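Local coordinates for protein Mono(ADP-ribosyl)transferase SpvB (Salmonella typhimurium, PDB 2GWM) that probably transfers ADP-ribose from NAD+ onto an arginine of host actin, blocking filament assembly, this chain being its ADP-ribosyltransferase domain, at residues 78-83 with 123-128; 159-164 with 193-198; 113-118 with 176-181. One frame throughout, in Å; residues are numbered along the deposited sequence.

Overall arrangement
Contacts 1 and 2 belong to one mixed sheet of the ADP-ribosyltransferase domain: strands 122-127 and 192-198 are neighbours in it, and Tyr127 N lies 2.8 Å from Met196 O, a probable hydrogen bond. Their centres are about 9 Å apart. Contact 3 joins two loops beside contact 1, also about 9 Å between centres, with Tyr80 N 2.8 Å from Ser113 O and Leu177 packed on Tyr80 and Asn125. Contact 1 holds Arg81, a predicted active-site residue, whose side chain lies about 4 Å from that of Ser111 and about 7 Å from that of Glu148, both likewise predicted. Contact 2 is more remote, the Met196 side chain about 8 Å from that of Arg81.

Contact 1: residues 78-83 with 123-128; sequences VVYRGL and ILNIYL
Tyr80 CG, anti to its carbonyl carbon (chi1 -48°), and Asn125 CG, anti to its backbone N (chi1 180°), set ring and amide side by side on the same face of the sheet. They point the same way with planes 14° apart, and Asn125 OD1 comes 3.3 Å from Tyr80 CE1. Val78 CG2 reaches the same oxygen at 3.4 Å, and also rests against Tyr127 CD1 at 3.7 Å. A water donates to Asn125 OD1 over 2.6 Å and touches Tyr80 OH weakly, while Asn125 ND2 gives a weak bond to the hydroxyl of Tyr127. Beneath this face of Val78, Tyr80, Asn125 and Tyr127 the antiparallel strands are stitched by two reciprocal backbone pairs, Val79 with Ile126 and Arg81 with Leu124; Leu124 N to Arg81 O is the shortest bond, 2.7 Å. On the other face Val79 CG2 packs on Ile126 CB and Val79 CG1 on Leu128 CD1. At the strand end Leu83 CD1 meets Leu124 CD1 at 3.7 Å. The Arg81 guanidinium leads away from strand 123-127, with Leu83 CD2 over the centre of one face and NH1 bonded to Ser111 O. Leu124 thus holds both N and O of Arg81, consistent with this being the arginine of the family's R-S-E motif, which in relatives lines the NAD site.

Contact 2: residues 159-164 with 193-198; sequences IESIVN and IINMRV
Ile159 CD1 and Met196 CE press together at 3.4 Å, closer than carbons usually come, in the tight part of this antiparallel strand pair. The two side chains lie side by side, pointing the same way, and Ile194 CG2 continues the apolar face against Ile159 CG2 at 4.1 Å. Backbone bonds are regular at the Val163 end, where Val163 and Ile193 exchange a reciprocal pair, Val163 N to Ile193 O being 2.8 Å long. Further along, a classic beta bulge interrupts the register: Glu160 and Ser161 both face Asn195, whose carbonyl O accepts from Glu160 N at 2.9 Å and Ser161 N at 3.2 Å. Both donors lie in the carbonyl plane.

The more exposed side is looser and polar. Glu160, extended beyond CG, is gripped side-on by Arg197, whose chain bends at chi3 (-51°) to place NE. Arg197 NE gives a straight bond to Glu160 OE2, 2.8 Å, with the oxygen in the guanidinium plane, whereas NH2 reaches the syn lone pair of OE1 at 2.9 Å with that oxygen 27° out of the plane. The two planes are 51° apart, a twisted version of the two-bond salt bridge. Arg197 NH1 has a second acidic partner in Glu129, so two carboxylates share the guanidinium, which probably helps to balance its charge.

Strand 193-198 lies between strand 155-164 and strand 122-127 in the sheet; helix 168-175 covers Val163 and Asn195 on one face, while Ile194 and Met196 turn to the other, against Thr98 and Leu157.

Contact 3: residues 113-118 with 176-181; sequences SPDKAW and KLRLSD
Lys116-Trp118 and Arg178-Ser180 run beside each other as two loop backbones joined by a single beta bridge, Ala117 with Leu179. Just before it, Ser113 OG accepts from Asp115 N (an ST turn) and from Lys116 N (an ST motif). Two backbone hydrogen bonds close the bridge, Ala117 N to Arg178 O at 3.0 Å and Ser180 N to Ala117 O at 2.7 Å. Lys116 CA and Leu179 CA add C-H contacts to the same two oxygens.

The aliphatic part of Arg178 runs by Asp115 O, CB at 3.2 Å, and Asp115 CB lies over one guanidinium face, toward its rim. Asp115 OD2 is 4.5 Å from Arg178 NH1, so any attraction is probably through charge, with no N-H directed at the oxygen. Lys116 NZ comes 3.8 Å from Arg178 NH2, which probably costs some electrostatic energy; a water bonded weakly to Lys116 NZ and Asp181 N lies over the Trp118 face.

Apolar packing is slight, Ala117 CB against Leu179 CD2 at 4.3 Å, but behind the bridge Ala117 and Leu177 pack on Tyr80 and Ile123 of the sheet. Ser180 OG, between its backbone N and carbonyl carbon (chi1 67°), accepts from Ile119 N. Its CB makes a CH-pi contact over the Trp118 indole, 4.0 Å from the five-membered-ring centroid and 25° off the normal, with CD2 the nearest ring atom at 3.6 Å.

Contact 1: residues 78-83 with 123-128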
# COMPACT_ATOMS: atom_id res chain seq x y z
N VAL A 78 -10.91 -2.74 -9.93
CA VAL A 78 -9.88 -3.69 -9.56
C VAL A 78 -8.52 -2.99 -9.64
O VAL A 78 -8.29 -2.12 -10.46
CB VAL A 78 -9.95 -4.93 -10.49
CG1 VAL A 78 -9.64 -4.54 -11.95
CG2 VAL A 78 -9.09 -6.07 -9.99
N VAL A 79 -7.63 -3.38 -8.75
CA VAL A 79 -6.25 -2.91 -8.78
C VAL A 79 -5.34 -4.08 -8.41
O VAL A 79 -5.81 -5.14 -7.96
CB VAL A 79 -6.02 -1.72 -7.76
CG1 VAL A 79 -6.70 -0.48 -8.22
CG2 VAL A 79 -6.43 -2.11 -6.39
N TYR A 80 -4.04 -3.88 -8.56
CA TYR A 80 -3.10 -4.97 -8.47
C TYR A 80 -1.93 -4.61 -7.61
O TYR A 80 -1.53 -3.41 -7.50
CB TYR A 80 -2.51 -5.33 -9.86
CG TYR A 80 -3.57 -5.48 -10.91
CD1 TYR A 80 -4.33 -6.63 -10.96
CD2 TYR A 80 -3.90 -4.45 -11.75
CE1 TYR A 80 -5.34 -6.79 -11.88
CE2 TYR A 80 -4.93 -4.59 -12.70
CZ TYR A 80 -5.64 -5.79 -12.76
OH TYR A 80 -6.67 -6.05 -13.65
N ARG A 81 -1.36 -5.62 -6.99
CA ARG A 81 -0.16 -5.47 -6.20
C ARG A 81 0.64 -6.75 -6.19
O ARG A 81 0.08 -7.79 -5.93
CB ARG A 81 -0.46 -5.02 -4.78
CG ARG A 81 0.74 -4.83 -3.95
CD ARG A 81 1.71 -3.80 -4.47
NE ARG A 81 2.88 -3.71 -3.62
CZ ARG A 81 2.92 -3.11 -2.43
NH1 ARG A 81 1.86 -2.50 -1.94
NH2 ARG A 81 4.06 -3.10 -1.73
N GLY A 82 1.93 -6.65 -6.46
CA GLY A 82 2.89 -7.73 -6.24
C GLY A 82 3.47 -7.62 -4.84
O GLY A 82 3.86 -6.49 -4.41
N LEU A 83 3.50 -8.73 -4.10
CA LEU A 83 4.08 -8.86 -2.74
C LEU A 83 5.06 -10.02 -2.65
O LEU A 83 4.93 -11.04 -3.32
CB LEU A 83 3.00 -9.11 -1.65
CG LEU A 83 1.94 -8.13 -1.22
CD1 LEU A 83 1.17 -8.70 -0.05
CD2 LEU A 83 2.55 -6.81 -0.84
N ILE A 123 0.90 -12.33 -6.46
CA ILE A 123 0.20 -11.28 -7.14
C ILE A 123 -1.16 -11.18 -6.51
O ILE A 123 -1.93 -12.13 -6.42
CB ILE A 123 -0.01 -11.58 -8.65
CG1 ILE A 123 1.29 -11.93 -9.36
CG2 ILE A 123 -0.69 -10.41 -9.36
CD1 ILE A 123 2.39 -10.96 -9.18
N LEU A 124 -1.46 -9.99 -6.01
CA LEU A 124 -2.82 -9.68 -5.51
C LEU A 124 -3.67 -9.04 -6.58
O LEU A 124 -3.28 -8.05 -7.22
CB LEU A 124 -2.72 -8.69 -4.36
CG LEU A 124 -1.84 -9.10 -3.22
CD1 LEU A 124 -1.88 -8.05 -2.08
CD2 LEU A 124 -2.09 -10.46 -2.67
N ASN A 125 -4.87 -9.59 -6.79
CA ASN A 125 -5.86 -9.10 -7.69
C ASN A 125 -6.98 -8.63 -6.79
O ASN A 125 -7.63 -9.40 -6.18
CB ASN A 125 -6.35 -10.31 -8.57
CG ASN A 125 -7.40 -9.94 -9.55
OD1 ASN A 125 -7.31 -8.93 -10.26
ND2 ASN A 125 -8.46 -10.81 -9.64
N ILE A 126 -7.07 -7.32 -6.63
CA ILE A 126 -7.89 -6.67 -5.60
C ILE A 126 -9.10 -5.99 -6.16
O ILE A 126 -8.99 -4.94 -6.80
CB ILE A 126 -7.03 -5.65 -4.82
CG1 ILE A 126 -5.78 -6.27 -4.23
CG2 ILE A 126 -7.87 -5.04 -3.69
CD1 ILE A 126 -4.85 -5.27 -3.60
N TYR A 127 -10.27 -6.59 -5.95
CA TYR A 127 -11.51 -6.02 -6.42
C TYR A 127 -11.98 -4.91 -5.51
O TYR A 127 -11.89 -5.01 -4.29
CB TYR A 127 -12.57 -7.08 -6.53
CG TYR A 127 -12.22 -8.09 -7.64
CD1 TYR A 127 -12.26 -7.71 -8.97
CD2 TYR A 127 -11.76 -9.38 -7.34
CE1 TYR A 127 -11.98 -8.60 -9.98
CE2 TYR A 127 -11.43 -10.27 -8.34
CZ TYR A 127 -11.51 -9.87 -9.67
OH TYR A 127 -11.18 -10.80 -10.66
N LEU A 128 -12.58 -3.90 -6.11
CA LEU A 128 -13.05 -2.73 -5.40
C LEU A 128 -14.49 -2.51 -5.66
O LEU A 128 -14.94 -2.74 -6.76
CB LEU A 128 -12.32 -1.48 -5.91
CG LEU A 128 -10.80 -1.56 -5.79
CD1 LEU A 128 -10.21 -0.28 -6.36
CD2 LEU A 128 -10.29 -1.80 -4.36
O HOH W 1 -8.48 -8.71 -12.61

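Contact 2: residues 159-164 with 193-198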
# COMPACT_ATOMS: atom_id res chain seq x y z
N ILE A 159 -10.18 -12.26 1.66
CA ILE A 159 -9.47 -13.24 0.82
C ILE A 159 -10.53 -14.10 0.22
O ILE A 159 -11.19 -14.89 0.94
CB ILE A 159 -8.55 -14.13 1.70
CG1 ILE A 159 -7.59 -13.30 2.58
CG2 ILE A 159 -7.84 -15.14 0.84
CD1 ILE A 159 -6.81 -12.32 1.85
N GLU A 160 -10.71 -13.99 -1.10
CA GLU A 160 -11.77 -14.74 -1.77
C GLU A 160 -11.28 -16.07 -2.36
O GLU A 160 -11.94 -17.10 -2.21
CB GLU A 160 -12.39 -13.82 -2.82
CG GLU A 160 -13.08 -12.64 -2.19
CD GLU A 160 -14.00 -11.90 -3.13
OE1 GLU A 160 -13.62 -11.70 -4.33
OE2 GLU A 160 -15.07 -11.49 -2.64
N SER A 161 -10.15 -16.07 -3.05
CA SER A 161 -9.55 -17.32 -3.50
C SER A 161 -8.06 -17.18 -3.69
O SER A 161 -7.55 -16.08 -3.87
CB SER A 161 -10.19 -17.78 -4.80
OG SER A 161 -10.04 -16.90 -5.89
N ILE A 162 -7.39 -18.34 -3.67
CA ILE A 162 -5.97 -18.43 -3.86
C ILE A 162 -5.75 -19.39 -5.01
O ILE A 162 -6.40 -20.47 -5.04
CB ILE A 162 -5.19 -18.90 -2.59
CG1 ILE A 162 -5.49 -18.00 -1.37
CG2 ILE A 162 -3.68 -18.96 -2.91
CD1 ILE A 162 -6.56 -18.43 -0.47
N VAL A 163 -4.93 -19.00 -5.97
CA VAL A 163 -4.65 -19.82 -7.14
C VAL A 163 -3.16 -20.03 -7.17
O VAL A 163 -2.43 -19.09 -7.51
CB VAL A 163 -5.08 -19.06 -8.42
CG1 VAL A 163 -5.06 -19.92 -9.55
CG2 VAL A 163 -6.53 -18.45 -8.20
N ASN A 164 -2.71 -21.25 -6.83
CA ASN A 164 -1.31 -21.60 -6.85
C ASN A 164 -0.79 -21.84 -8.25
O ASN A 164 -1.51 -22.26 -9.16
CB ASN A 164 -1.06 -22.80 -5.99
CG ASN A 164 -1.29 -22.51 -4.54
OD1 ASN A 164 -1.14 -21.42 -4.07
ND2 ASN A 164 -1.59 -23.55 -3.79
N ILE A 193 -1.52 -16.39 -7.06
CA ILE A 193 -2.42 -15.26 -7.17
C ILE A 193 -3.39 -15.34 -6.03
O ILE A 193 -3.95 -16.39 -5.75
CB ILE A 193 -3.19 -15.25 -8.56
CG1 ILE A 193 -2.22 -15.23 -9.73
CG2 ILE A 193 -4.24 -14.10 -8.60
CD1 ILE A 193 -2.90 -15.69 -11.01
N ILE A 194 -3.63 -14.18 -5.41
CA ILE A 194 -4.62 -14.09 -4.38
C ILE A 194 -5.63 -13.08 -4.87
O ILE A 194 -5.32 -11.93 -5.11
CB ILE A 194 -4.09 -13.65 -3.03
CG1 ILE A 194 -2.96 -14.56 -2.59
CG2 ILE A 194 -5.23 -13.68 -2.00
CD1 ILE A 194 -2.35 -14.18 -1.26
N ASN A 195 -6.87 -13.55 -5.01
CA ASN A 195 -8.03 -12.73 -5.38
C ASN A 195 -8.65 -12.24 -4.08
O ASN A 195 -9.08 -13.03 -3.24
CB ASN A 195 -9.03 -13.55 -6.20
CG ASN A 195 -8.43 -14.06 -7.47
OD1 ASN A 195 -8.36 -15.32 -7.71
ND2 ASN A 195 -8.07 -13.14 -8.33
N MET A 196 -8.72 -10.93 -3.96
CA MET A 196 -9.14 -10.23 -2.74
C MET A 196 -10.20 -9.22 -3.07
O MET A 196 -10.34 -8.80 -4.22
CB MET A 196 -7.99 -9.38 -2.15
CG MET A 196 -6.80 -10.11 -1.87
SD MET A 196 -5.67 -9.04 -1.04
CE MET A 196 -4.96 -10.17 0.04
N ARG A 197 -10.90 -8.73 -2.03
CA ARG A 197 -11.89 -7.69 -2.21
C ARG A 197 -11.80 -6.70 -1.07
O ARG A 197 -11.76 -7.11 0.09
CB ARG A 197 -13.29 -8.28 -2.25
CG ARG A 197 -14.38 -7.28 -2.54
CD ARG A 197 -15.74 -7.94 -2.81
NE ARG A 197 -15.63 -8.97 -3.80
CZ ARG A 197 -15.60 -8.79 -5.11
NH1 ARG A 197 -15.81 -7.61 -5.65
NH2 ARG A 197 -15.30 -9.84 -5.85
N VAL A 198 -11.72 -5.41 -1.40
CA VAL A 198 -11.77 -4.38 -0.33
C VAL A 198 -13.20 -4.29 0.19
O VAL A 198 -14.13 -4.21 -0.60
CB VAL A 198 -11.25 -3.03 -0.84
CG1 VAL A 198 -11.50 -1.93 0.21
CG2 VAL A 198 -9.78 -3.11 -1.14

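Contact 3: residues 113-118 with 176-181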
# COMPACT_ATOMS: atom_id res chain seq x y z
N SER A 113 -1.68 -0.60 -8.06
CA SER A 113 -1.72 -0.02 -9.39
C SER A 113 -3.00 -0.38 -10.11
O SER A 113 -3.42 -1.54 -10.02
CB SER A 113 -0.53 -0.51 -10.19
OG SER A 113 -0.77 -0.22 -11.56
N PRO A 114 -3.62 0.56 -10.85
CA PRO A 114 -4.80 0.24 -11.66
C PRO A 114 -4.43 -0.48 -12.90
O PRO A 114 -5.33 -1.02 -13.53
CB PRO A 114 -5.37 1.62 -12.03
CG PRO A 114 -4.22 2.51 -12.02
CD PRO A 114 -3.23 1.97 -10.99
N ASP A 115 -3.13 -0.51 -13.24
CA ASP A 115 -2.67 -0.86 -14.61
C ASP A 115 -1.95 -2.14 -14.63
O ASP A 115 -2.10 -2.89 -15.59
CB ASP A 115 -1.68 0.19 -15.15
CG ASP A 115 -2.34 1.50 -15.52
OD1 ASP A 115 -3.59 1.62 -15.47
OD2 ASP A 115 -1.56 2.40 -15.89
N LYS A 116 -1.12 -2.42 -13.65
CA LYS A 116 -0.30 -3.61 -13.69
C LYS A 116 0.25 -4.03 -12.33
O LYS A 116 0.34 -3.24 -11.42
CB LYS A 116 0.84 -3.36 -14.65
CG LYS A 116 1.93 -2.53 -14.04
CD LYS A 116 3.04 -2.31 -15.05
CE LYS A 116 3.13 -0.88 -15.56
NZ LYS A 116 4.29 -0.73 -16.54
N ALA A 117 0.61 -5.30 -12.20
CA ALA A 117 1.36 -5.71 -10.99
C ALA A 117 2.81 -5.95 -11.34
O ALA A 117 3.13 -6.52 -12.39
CB ALA A 117 0.80 -6.95 -10.47
N TRP A 118 3.68 -5.57 -10.42
CA TRP A 118 5.08 -5.93 -10.49
C TRP A 118 5.23 -7.33 -9.99
O TRP A 118 4.82 -7.71 -8.90
CB TRP A 118 5.94 -4.95 -9.69
CG TRP A 118 6.01 -3.64 -10.48
CD1 TRP A 118 5.00 -2.71 -10.64
CD2 TRP A 118 7.09 -3.19 -11.26
NE1 TRP A 118 5.43 -1.69 -11.44
CE2 TRP A 118 6.71 -1.96 -11.84
CE3 TRP A 118 8.37 -3.68 -11.51
CZ2 TRP A 118 7.56 -1.24 -12.66
CZ3 TRP A 118 9.21 -2.96 -12.33
CH2 TRP A 118 8.81 -1.74 -12.89
N LYS A 176 -4.68 -13.08 -17.70
CA LYS A 176 -5.73 -12.05 -17.70
C LYS A 176 -5.39 -10.92 -16.75
O LYS A 176 -6.17 -9.98 -16.58
CB LYS A 176 -7.11 -12.69 -17.44
CG LYS A 176 -7.43 -13.72 -18.52
CD LYS A 176 -8.84 -14.14 -18.56
CE LYS A 176 -9.10 -15.14 -19.66
NZ LYS A 176 -10.55 -15.11 -20.00
N LEU A 177 -4.21 -10.99 -16.13
CA LEU A 177 -3.62 -9.84 -15.38
C LEU A 177 -2.63 -9.09 -16.29
O LEU A 177 -2.00 -9.65 -17.14
CB LEU A 177 -2.99 -10.34 -14.06
CG LEU A 177 -3.91 -11.11 -13.11
CD1 LEU A 177 -3.20 -11.64 -11.91
CD2 LEU A 177 -5.12 -10.33 -12.68
N ARG A 178 -2.44 -7.77 -16.11
CA ARG A 178 -1.33 -7.07 -16.81
C ARG A 178 -0.18 -7.02 -15.80
O ARG A 178 -0.34 -6.67 -14.65
CB ARG A 178 -1.65 -5.62 -17.26
CG ARG A 178 -0.45 -4.93 -18.04
CD ARG A 178 -0.81 -3.56 -18.69
NE ARG A 178 0.24 -2.52 -18.51
CZ ARG A 178 0.06 -1.21 -18.71
NH1 ARG A 178 -1.12 -0.73 -19.12
NH2 ARG A 178 1.06 -0.35 -18.50
N LEU A 179 0.94 -7.55 -16.22
CA LEU A 179 2.10 -7.65 -15.37
C LEU A 179 3.14 -6.66 -15.86
O LEU A 179 3.21 -6.33 -17.04
CB LEU A 179 2.68 -9.08 -15.46
CG LEU A 179 1.65 -10.12 -14.97
CD1 LEU A 179 2.22 -11.52 -15.29
CD2 LEU A 179 1.33 -9.99 -13.49
N SER A 180 4.00 -6.25 -14.93
CA SER A 180 5.23 -5.53 -15.22
C SER A 180 6.07 -6.27 -16.25
O SER A 180 6.11 -7.48 -16.22
CB SER A 180 6.08 -5.46 -13.93
OG SER A 180 6.59 -6.79 -13.47
N ASP A 181 6.66 -5.57 -17.20
CA ASP A 181 7.50 -6.22 -18.21
C ASP A 181 8.85 -5.53 -18.24
O ASP A 181 9.49 -5.41 -19.30
CB ASP A 181 6.82 -6.29 -19.59
CG ASP A 181 7.43 -7.37 -20.51
OD1 ASP A 181 7.94 -8.45 -20.03
OD2 ASP A 181 7.37 -7.18 -21.77
O HOH W 2 6.82 -2.79 -15.65